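Long-range contacts in protein angel homolog 2 (Homo sapiens, PDB 6RVZ), which probably acts as a magnesium-dependent phosphatase of the CCR4/nocturin family on RNA 2',3'-cyclic phosphate ends, and may bind mRNA 3'-untranslated regions: residues Q104-D109 and G138-F143; G258-K263 and Q274-I279. All coordinates share one frame; numbering follows the deposited sequence.

Contact 1. Residues Q104-D109 and G138-F143. With MG (magnesium ion), chain C; KL2 (adenosine-2',3'-vanadate), chain B.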
ATOM      1  N   GLN A 104       4.891  -5.436   0.236  1.00 24.95           N
ATOM      2  CA  GLN A 104       5.812  -4.446  -0.304  1.00 25.04           C
ATOM      3  C   GLN A 104       7.231  -4.786   0.155  1.00 25.29           C
ATOM      4  O   GLN A 104       7.410  -5.528   1.122  1.00 25.37           O
ATOM      5  CB  GLN A 104       5.408  -3.036   0.140  1.00 25.01           C
ATOM      6  CG  GLN A 104       3.962  -2.677  -0.189  1.00 24.89           C
ATOM      7  CD  GLN A 104       2.990  -3.107   0.884  1.00 25.08           C
ATOM      8  OE1 GLN A 104       3.282  -3.038   2.078  1.00 25.17           O
ATOM      9  NE2 GLN A 104       1.816  -3.552   0.466  1.00 24.41           N
ATOM     10  N   GLU A 105       8.226  -4.232  -0.557  1.00 25.46           N
ATOM     11  CA  GLU A 105       9.644  -4.478  -0.326  1.00 25.43           C
ATOM     12  C   GLU A 105       9.947  -5.976  -0.393  1.00 25.24           C
ATOM     13  O   GLU A 105      10.672  -6.516   0.443  1.00 25.03           O
ATOM     14  CB  GLU A 105      10.109  -3.877   1.003  1.00 25.50           C
ATOM     15  CG  GLU A 105      10.052  -2.362   1.046  1.00 25.52           C
ATOM     16  CD  GLU A 105      10.840  -1.740   2.188  1.00 25.40           C
ATOM     17  OE1 GLU A 105      11.850  -2.339   2.608  1.00 24.99           O
ATOM     18  OE2 GLU A 105      10.441  -0.658   2.654  1.00 25.47           O
ATOM     19  N   VAL A 106       9.393  -6.631  -1.419  1.00 25.49           N
ATOM     20  CA  VAL A 106       9.647  -8.034  -1.696  1.00 25.28           C
ATOM     21  C   VAL A 106      10.873  -8.115  -2.604  1.00 25.32           C
ATOM     22  O   VAL A 106      10.788  -7.792  -3.788  1.00 24.55           O
ATOM     23  CB  VAL A 106       8.408  -8.695  -2.335  1.00 25.15           C
ATOM     24  CG1 VAL A 106       8.665 -10.146  -2.718  1.00 24.90           C
ATOM     25  CG2 VAL A 106       7.185  -8.591  -1.436  1.00 24.89           C
ATOM     26  N   GLN A 107      12.009  -8.534  -2.028  1.00 25.85           N
ATOM     27  CA  GLN A 107      13.283  -8.572  -2.731  1.00 26.73           C
ATOM     28  C   GLN A 107      13.274  -9.727  -3.734  1.00 27.71           C
ATOM     29  O   GLN A 107      12.871 -10.836  -3.393  1.00 27.98           O
ATOM     30  CB  GLN A 107      14.417  -8.702  -1.710  1.00 26.36           C
ATOM     31  CG  GLN A 107      15.777  -8.268  -2.233  1.00 26.29           C
ATOM     32  CD  GLN A 107      16.769  -8.117  -1.106  1.00 26.16           C
ATOM     33  OE1 GLN A 107      16.658  -7.214  -0.279  1.00 26.10           O
ATOM     34  NE2 GLN A 107      17.746  -9.008  -1.062  1.00 26.08           N
ATOM     35  N   GLU A 108      13.733  -9.458  -4.966  1.00 29.36           N
ATOM     36  CA  GLU A 108      13.597 -10.385  -6.083  1.00 30.56           C
ATOM     37  C   GLU A 108      14.292 -11.712  -5.781  1.00 29.76           C
ATOM     38  O   GLU A 108      13.681 -12.769  -5.914  1.00 29.99           O
ATOM     39  CB  GLU A 108      14.162  -9.778  -7.372  1.00 32.30           C
ATOM     40  CG  GLU A 108      14.271 -10.775  -8.521  1.00 33.59           C
ATOM     41  CD  GLU A 108      14.907 -10.231  -9.789  1.00 36.04           C
ATOM     42  OE1 GLU A 108      15.898  -9.478  -9.679  1.00 37.80           O
ATOM     43  OE2 GLU A 108      14.408 -10.558 -10.887  1.00 38.47           O
ATOM     44  N   ASP A 109      15.576 -11.653  -5.405  1.00 29.37           N
ATOM     45  CA  ASP A 109      16.375 -12.851  -5.189  1.00 29.29           C
ATOM     46  C   ASP A 109      15.738 -13.705  -4.092  1.00 29.26           C
ATOM     47  O   ASP A 109      15.581 -14.912  -4.264  1.00 29.42           O
ATOM     48  CB  ASP A 109      17.848 -12.518  -4.919  1.00 29.62           C
ATOM     49  CG  ASP A 109      18.115 -11.498  -3.821  1.00 30.11           C
ATOM     50  OD1 ASP A 109      17.177 -11.172  -3.068  1.00 29.60           O
ATOM     51  OD2 ASP A 109      19.271 -11.035  -3.732  1.00 31.16           O
ATOM     52  N   GLY A 138      10.023  -5.140  -4.923  1.00 28.25           N
ATOM     53  CA  GLY A 138       8.767  -4.813  -5.570  1.00 28.07           C
ATOM     54  C   GLY A 138       7.552  -5.181  -4.727  1.00 27.56           C
ATOM     55  O   GLY A 138       7.668  -5.464  -3.535  1.00 27.26           O
ATOM     56  N   CYS A 139       6.391  -5.150  -5.392  1.00 27.87           N
ATOM     57  CA  CYS A 139       5.113  -5.508  -4.806  1.00 28.00           C
ATOM     58  C   CYS A 139       4.707  -6.901  -5.275  1.00 27.74           C
ATOM     59  O   CYS A 139       4.963  -7.284  -6.416  1.00 27.49           O
ATOM     60  CB  CYS A 139       4.027  -4.520  -5.213  1.00 28.87           C
ATOM     61  SG  CYS A 139       4.321  -2.832  -4.629  1.00 30.11           S
ATOM     62  N   ALA A 140       4.062  -7.646  -4.373  1.00 27.42           N
ATOM     63  CA  ALA A 140       3.427  -8.906  -4.714  1.00 26.68           C
ATOM     64  C   ALA A 140       1.974  -8.858  -4.255  1.00 26.28           C
ATOM     65  O   ALA A 140       1.672  -8.299  -3.203  1.00 25.78           O
ATOM     66  CB  ALA A 140       4.178 -10.051  -4.080  1.00 26.80           C
ATOM     67  N   ILE A 141       1.078  -9.391  -5.093  1.00 26.23           N
ATOM     68  CA  ILE A 141      -0.280  -9.705  -4.682  1.00 26.25           C
ATOM     69  C   ILE A 141      -0.439 -11.218  -4.789  1.00 26.56           C
ATOM     70  O   ILE A 141      -0.249 -11.789  -5.861  1.00 26.74           O
ATOM     71  CB  ILE A 141      -1.331  -8.939  -5.513  1.00 25.78           C
ATOM     72  CG1 ILE A 141      -1.114  -7.423  -5.452  1.00 25.78           C
ATOM     73  CG2 ILE A 141      -2.736  -9.320  -5.068  1.00 25.66           C
ATOM     74  CD1 ILE A 141      -2.041  -6.618  -6.340  1.00 25.67           C
ATOM     75  N   CYS A 142      -0.763 -11.848  -3.654  1.00 27.11           N
ATOM     76  CA  CYS A 142      -0.963 -13.283  -3.569  1.00 27.26           C
ATOM     77  C   CYS A 142      -2.388 -13.559  -3.092  1.00 27.44           C
ATOM     78  O   CYS A 142      -2.944 -12.788  -2.313  1.00 27.73           O
ATOM     79  CB  CYS A 142       0.057 -13.915  -2.628  1.00 27.64           C
ATOM     80  SG  CYS A 142       1.754 -13.336  -2.905  1.00 28.35           S
ATOM     81  N   PHE A 143      -2.980 -14.653  -3.583  1.00 27.53           N
ATOM     82  CA  PHE A 143      -4.330 -15.040  -3.208  1.00 28.23           C
ATOM     83  C   PHE A 143      -4.412 -16.564  -3.153  1.00 28.78           C
ATOM     84  O   PHE A 143      -3.677 -17.251  -3.859  1.00 28.46           O
ATOM     85  CB  PHE A 143      -5.354 -14.449  -4.184  1.00 28.30           C
ATOM     86  CG  PHE A 143      -5.227 -14.938  -5.605  1.00 28.38           C
ATOM     87  CD1 PHE A 143      -4.538 -14.198  -6.555  1.00 28.44           C
ATOM     88  CD2 PHE A 143      -5.785 -16.148  -5.993  1.00 28.61           C
ATOM     89  CE1 PHE A 143      -4.419 -14.653  -7.859  1.00 28.34           C
ATOM     90  CE2 PHE A 143      -5.660 -16.604  -7.296  1.00 28.68           C
ATOM     91  CZ  PHE A 143      -4.977 -15.855  -8.226  1.00 28.55           C
TER
HETATM   92 MG    MG C 602      11.199   0.550   4.263  1.00 25.58          MG
HETATM   93  O2V KL2 B 601       9.742   4.422   5.107  1.00 31.39           O
HETATM   94  V   KL2 B 601       9.495   2.981   3.784  1.00 30.83           V
HETATM   95  O2' KL2 B 601      11.461   2.694   3.709  1.00 30.56           O
HETATM   96  O1V KL2 B 601       7.427   3.346   3.702  1.00 30.38           O
HETATM   97  O3V KL2 B 601       9.240   0.994   4.409  1.00 30.45           O
HETATM   98  O3' KL2 B 601       9.762   3.375   1.846  1.00 30.68           O
HETATM   99  C3' KL2 B 601      11.138   3.482   1.480  1.00 31.15           C
HETATM  100  C2' KL2 B 601      12.034   3.514   2.703  1.00 31.41           C
HETATM  101  C4' KL2 B 601      11.685   2.287   0.722  1.00 31.30           C
HETATM  102  C5' KL2 B 601      11.353   2.366  -0.765  1.00 31.21           C
HETATM  103  O5' KL2 B 601      12.063   3.452  -1.373  1.00 30.46           O
HETATM  104  O4' KL2 B 601      13.101   2.291   0.993  1.00 31.30           O
HETATM  105  C1' KL2 B 601      13.372   2.978   2.229  1.00 31.64           C
HETATM  106  N1  KL2 B 601      15.801   7.008   4.475  1.00 32.75           N
HETATM  107  C2  KL2 B 601      14.921   6.151   5.021  1.00 32.62           C
HETATM  108  N3  KL2 B 601      14.379   5.152   4.305  1.00 31.80           N
HETATM  109  C4  KL2 B 601      14.709   4.991   3.001  1.00 32.07           C
HETATM  110  C5  KL2 B 601      15.612   5.869   2.419  1.00 32.32           C
HETATM  111  C6  KL2 B 601      16.162   6.891   3.180  1.00 32.56           C
HETATM  112  N6  KL2 B 601      17.045   7.760   2.633  1.00 32.62           N
HETATM  113  N7  KL2 B 601      15.762   5.504   1.136  1.00 32.49           N
HETATM  114  C8  KL2 B 601      14.976   4.428   0.943  1.00 32.15           C
HETATM  115  N9  KL2 B 601      14.331   4.113   2.066  1.00 31.97           N
HETATM  116  O   HOH W   1      12.992  -0.139   3.763  1.00 24.63           O
HETATM  117  O   HOH W   2      11.759   1.190   6.173  1.00 19.42           O
HETATM  118  O   HOH W   3      10.478  -1.250   5.244  1.00 20.07           O
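Val106 and Gly138 pair across neighbouring antiparallel strands of the endonuclease/exonuclease/phosphatase fold, and a G1 beta bulge interrupts the pairing. The evidence is that Glu105 and Val106 both face Gly138, with Glu105 at positive phi (56°). Val106 N gives Gly138 O a bond of 3.0 Å at 166°, whereas the return bond from Gly138 N reaches Val106 O from above the carbonyl plane. Val106 CG2 also meets Ala140 CB at 4.3 Å.

The bulge turns Glu105 away from strand 137-144 and into the active site. Its CB heads off with CG anti to the carbonyl carbon (chi1 -66°), and the extended chain carries CD to 3.1 Å from the magnesium ion. At the tip the two oxygens divide the work. OE2 binds the magnesium directly, while OE1 accepts a hydrogen from water 1 at 2.7 Å, itself a magnesium ligand. Ser61 N and Asn58 ND2 hold OE1 and OE2 respectively, so the carboxylate is fixed in rotation. Two oxygens of the adenosine-2',3'-vanadate, O2' and O3V, and waters 2 and 3 bring the metal to six ligands. Among these, Glu105 OE2 lies just 2.7 Å from vanadate O3V.

Contact 2. Residues G258-K263 and Q274-I279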
ATOM      1  N   GLY A 258      -1.472  26.256  -4.399  1.00 39.14           N
ATOM      2  CA  GLY A 258      -0.670  26.888  -3.361  1.00 37.66           C
ATOM      3  C   GLY A 258      -0.084  25.885  -2.366  1.00 36.40           C
ATOM      4  O   GLY A 258       0.463  26.284  -1.341  1.00 35.80           O
ATOM      5  N   LEU A 259      -0.183  24.588  -2.689  1.00 34.46           N
ATOM      6  CA  LEU A 259       0.262  23.526  -1.803  1.00 32.99           C
ATOM      7  C   LEU A 259       1.732  23.229  -2.090  1.00 31.24           C
ATOM      8  O   LEU A 259       2.065  22.830  -3.203  1.00 30.35           O
ATOM      9  CB  LEU A 259      -0.617  22.291  -2.051  1.00 33.01           C
ATOM     10  CG  LEU A 259      -0.322  21.060  -1.191  1.00 33.27           C
ATOM     11  CD1 LEU A 259      -0.416  21.383   0.294  1.00 33.19           C
ATOM     12  CD2 LEU A 259      -1.267  19.918  -1.539  1.00 33.07           C
ATOM     13  N   PRO A 260       2.660  23.421  -1.120  1.00 30.32           N
ATOM     14  CA  PRO A 260       4.054  23.015  -1.309  1.00 29.91           C
ATOM     15  C   PRO A 260       4.172  21.514  -1.563  1.00 29.31           C
ATOM     16  O   PRO A 260       3.417  20.726  -1.000  1.00 29.13           O
ATOM     17  CB  PRO A 260       4.752  23.390   0.009  1.00 30.12           C
ATOM     18  CG  PRO A 260       3.836  24.410   0.656  1.00 30.12           C
ATOM     19  CD  PRO A 260       2.440  24.054   0.189  1.00 30.37           C
ATOM     20  N   ILE A 261       5.140  21.131  -2.404  1.00 29.20           N
ATOM     21  CA  ILE A 261       5.283  19.755  -2.852  1.00 29.17           C
ATOM     22  C   ILE A 261       5.622  18.840  -1.672  1.00 29.25           C
ATOM     23  O   ILE A 261       5.243  17.672  -1.677  1.00 29.09           O
ATOM     24  CB  ILE A 261       6.312  19.651  -4.001  1.00 28.91           C
ATOM     25  CG1 ILE A 261       7.699  20.174  -3.618  1.00 28.51           C
ATOM     26  CG2 ILE A 261       5.784  20.351  -5.246  1.00 28.71           C
ATOM     27  CD1 ILE A 261       8.741  19.938  -4.685  1.00 28.32           C
ATOM     28  N   GLY A 262       6.321  19.369  -0.658  1.00 29.17           N
ATOM     29  CA  GLY A 262       6.705  18.591   0.511  1.00 29.07           C
ATOM     30  C   GLY A 262       5.543  18.322   1.468  1.00 29.52           C
ATOM     31  O   GLY A 262       5.610  17.388   2.262  1.00 30.20           O
ATOM     32  N   LYS A 263       4.479  19.134   1.387  1.00 29.77           N
ATOM     33  CA  LYS A 263       3.342  19.022   2.289  1.00 30.51           C
ATOM     34  C   LYS A 263       2.369  17.921   1.860  1.00 29.04           C
ATOM     35  O   LYS A 263       1.506  17.543   2.645  1.00 28.81           O
ATOM     36  CB  LYS A 263       2.587  20.354   2.364  1.00 32.84           C
ATOM     37  CG  LYS A 263       3.294  21.449   3.148  1.00 35.25           C
ATOM     38  CD  LYS A 263       2.372  22.249   4.045  1.00 37.93           C
ATOM     39  CE  LYS A 263       3.069  22.758   5.289  1.00 39.56           C
ATOM     40  NZ  LYS A 263       3.175  21.699   6.321  1.00 41.43           N
ATOM     41  N   GLN A 274      10.211  25.523  -0.433  1.00 31.21           N
ATOM     42  CA  GLN A 274       9.647  24.520  -1.325  1.00 30.95           C
ATOM     43  C   GLN A 274       8.759  25.198  -2.366  1.00 30.72           C
ATOM     44  O   GLN A 274       8.036  26.142  -2.055  1.00 31.32           O
ATOM     45  CB  GLN A 274       8.886  23.458  -0.531  1.00 30.77           C
ATOM     46  CG  GLN A 274       9.798  22.420   0.110  1.00 30.92           C
ATOM     47  CD  GLN A 274       9.025  21.368   0.864  1.00 30.74           C
ATOM     48  OE1 GLN A 274       7.798  21.389   0.914  1.00 31.11           O
ATOM     49  NE2 GLN A 274       9.748  20.441   1.471  1.00 31.10           N
ATOM     50  N   ARG A 275       8.815  24.702  -3.609  1.00 30.26           N
ATOM     51  CA  ARG A 275       7.995  25.237  -4.682  1.00 30.50           C
ATOM     52  C   ARG A 275       6.583  24.677  -4.529  1.00 31.19           C
ATOM     53  O   ARG A 275       6.379  23.645  -3.892  1.00 30.20           O
ATOM     54  CB  ARG A 275       8.615  24.967  -6.061  1.00 29.89           C
ATOM     55  CG  ARG A 275       8.643  23.511  -6.507  1.00 29.20           C
ATOM     56  CD  ARG A 275       9.414  23.337  -7.809  1.00 28.48           C
ATOM     57  NE  ARG A 275       9.750  21.934  -7.981  1.00 28.03           N
ATOM     58  CZ  ARG A 275       8.922  21.004  -8.442  1.00 27.52           C
ATOM     59  NH1 ARG A 275       7.702  21.334  -8.838  1.00 27.60           N
ATOM     60  NH2 ARG A 275       9.319  19.745  -8.510  1.00 27.74           N
ATOM     61  N   ILE A 276       5.624  25.418  -5.091  1.00 32.73           N
ATOM     62  CA  ILE A 276       4.203  25.127  -5.006  1.00 34.21           C
ATOM     63  C   ILE A 276       3.846  24.203  -6.171  1.00 34.60           C
ATOM     64  O   ILE A 276       4.523  24.214  -7.196  1.00 34.79           O
ATOM     65  CB  ILE A 276       3.420  26.463  -5.003  1.00 35.41           C
ATOM     66  CG1 ILE A 276       3.306  27.051  -3.593  1.00 35.95           C
ATOM     67  CG2 ILE A 276       2.049  26.333  -5.652  1.00 36.37           C
ATOM     68  CD1 ILE A 276       4.602  27.074  -2.813  1.00 36.48           C
ATOM     69  N   LEU A 277       2.800  23.385  -5.999  1.00 35.50           N
ATOM     70  CA  LEU A 277       2.382  22.437  -7.023  1.00 36.34           C
ATOM     71  C   LEU A 277       1.953  23.181  -8.288  1.00 38.07           C
ATOM     72  O   LEU A 277       1.240  24.181  -8.212  1.00 37.71           O
ATOM     73  CB  LEU A 277       1.234  21.570  -6.490  1.00 35.09           C
ATOM     74  CG  LEU A 277       1.644  20.310  -5.730  1.00 34.56           C
ATOM     75  CD1 LEU A 277       0.435  19.666  -5.072  1.00 34.39           C
ATOM     76  CD2 LEU A 277       2.339  19.314  -6.648  1.00 34.58           C
ATOM     77  N   SER A 278       2.398  22.669  -9.447  1.00 39.90           N
ATOM     78  CA  SER A 278       2.023  23.206 -10.747  1.00 41.66           C
ATOM     79  C   SER A 278       0.599  22.784 -11.104  1.00 41.26           C
ATOM     80  O   SER A 278       0.129  21.737 -10.662  1.00 41.05           O
ATOM     81  CB  SER A 278       2.998  22.766 -11.815  1.00 42.65           C
ATOM     82  OG  SER A 278       4.272  23.359 -11.617  1.00 44.16           O
ATOM     83  N   ILE A 279      -0.067  23.619 -11.915  1.00 40.85           N
ATOM     84  CA  ILE A 279      -1.387  23.343 -12.464  1.00 40.24           C
ATOM     85  C   ILE A 279      -1.236  23.201 -13.979  1.00 38.45           C
ATOM     86  O   ILE A 279      -0.955  24.192 -14.646  1.00 38.99           O
ATOM     87  CB  ILE A 279      -2.363  24.485 -12.109  1.00 41.09           C
ATOM     88  CG1 ILE A 279      -2.247  24.911 -10.641  1.00 42.59           C
ATOM     89  CG2 ILE A 279      -3.793  24.116 -12.482  1.00 41.43           C
ATOM     90  CD1 ILE A 279      -2.377  26.405 -10.419  1.00 42.72           C
TER
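Pro260 and Ile276 form a single beta bridge between two irregular loop segments of the endonuclease/exonuclease/phosphatase domain, with CA atoms 4.3 Å apart. Two backbone bonds flank it: Leu277 N to Leu259 O at 2.9 Å, and Ile261 N to Arg275 O, nearly along the C=O axis.

The tight side centres on buried Ile261. Its CG2 meets Leu277 CD2 at 3.9 Å, and its CD1 rests over one face of the Arg275 guanidinium, 3.7 Å above the plane and toward the rim; Asp204 pairs with Arg275 NH2 in a salt bridge. Leu277 continues onto helix 203-221, and its CD1 lies alongside Leu259 CD2.

At the turn, the extended Gln274 chain brings OE1 to 3.0 Å from Gly262 N, a weak bond at 123°. A CB on Gly262 would collide with this oxygen. Gln274 NE2 is held by Gln269 OE1, so the amide links two parts of the loop; an alanine here would probably leave Gly262 N and Gln269 OE1 without these partners and the turn less restrained.

The solvent side differs in exposure more than in distance: Ile276 and Gly258 are both exposed, and while Ile276 CD1 only grazes Pro260 CG at 4.4 Å, its CG2 lies against Gly258 CA at 3.6 Å.

Following the chain from the N terminus, contact 1 comes first: residues 138-143 return to 104-109 after 28 intervening residues, which include most of helix 108-121 and the edge strand 124-130. It thus joins strands 100-107 and 137-144 within the first seven-stranded sheet. Contact 2 closes later, around the ten residues between 263 and 274, in the long connection from strand 253-255 to strand 329-331, and packs this loop against helix 203-221. The two loops are in series, neither nested nor crossed. Their centres are 32 Å apart and their nearest atoms about 19 Å, on opposite sides of the chain's centre: one is buried at the metal site, the other peripheral.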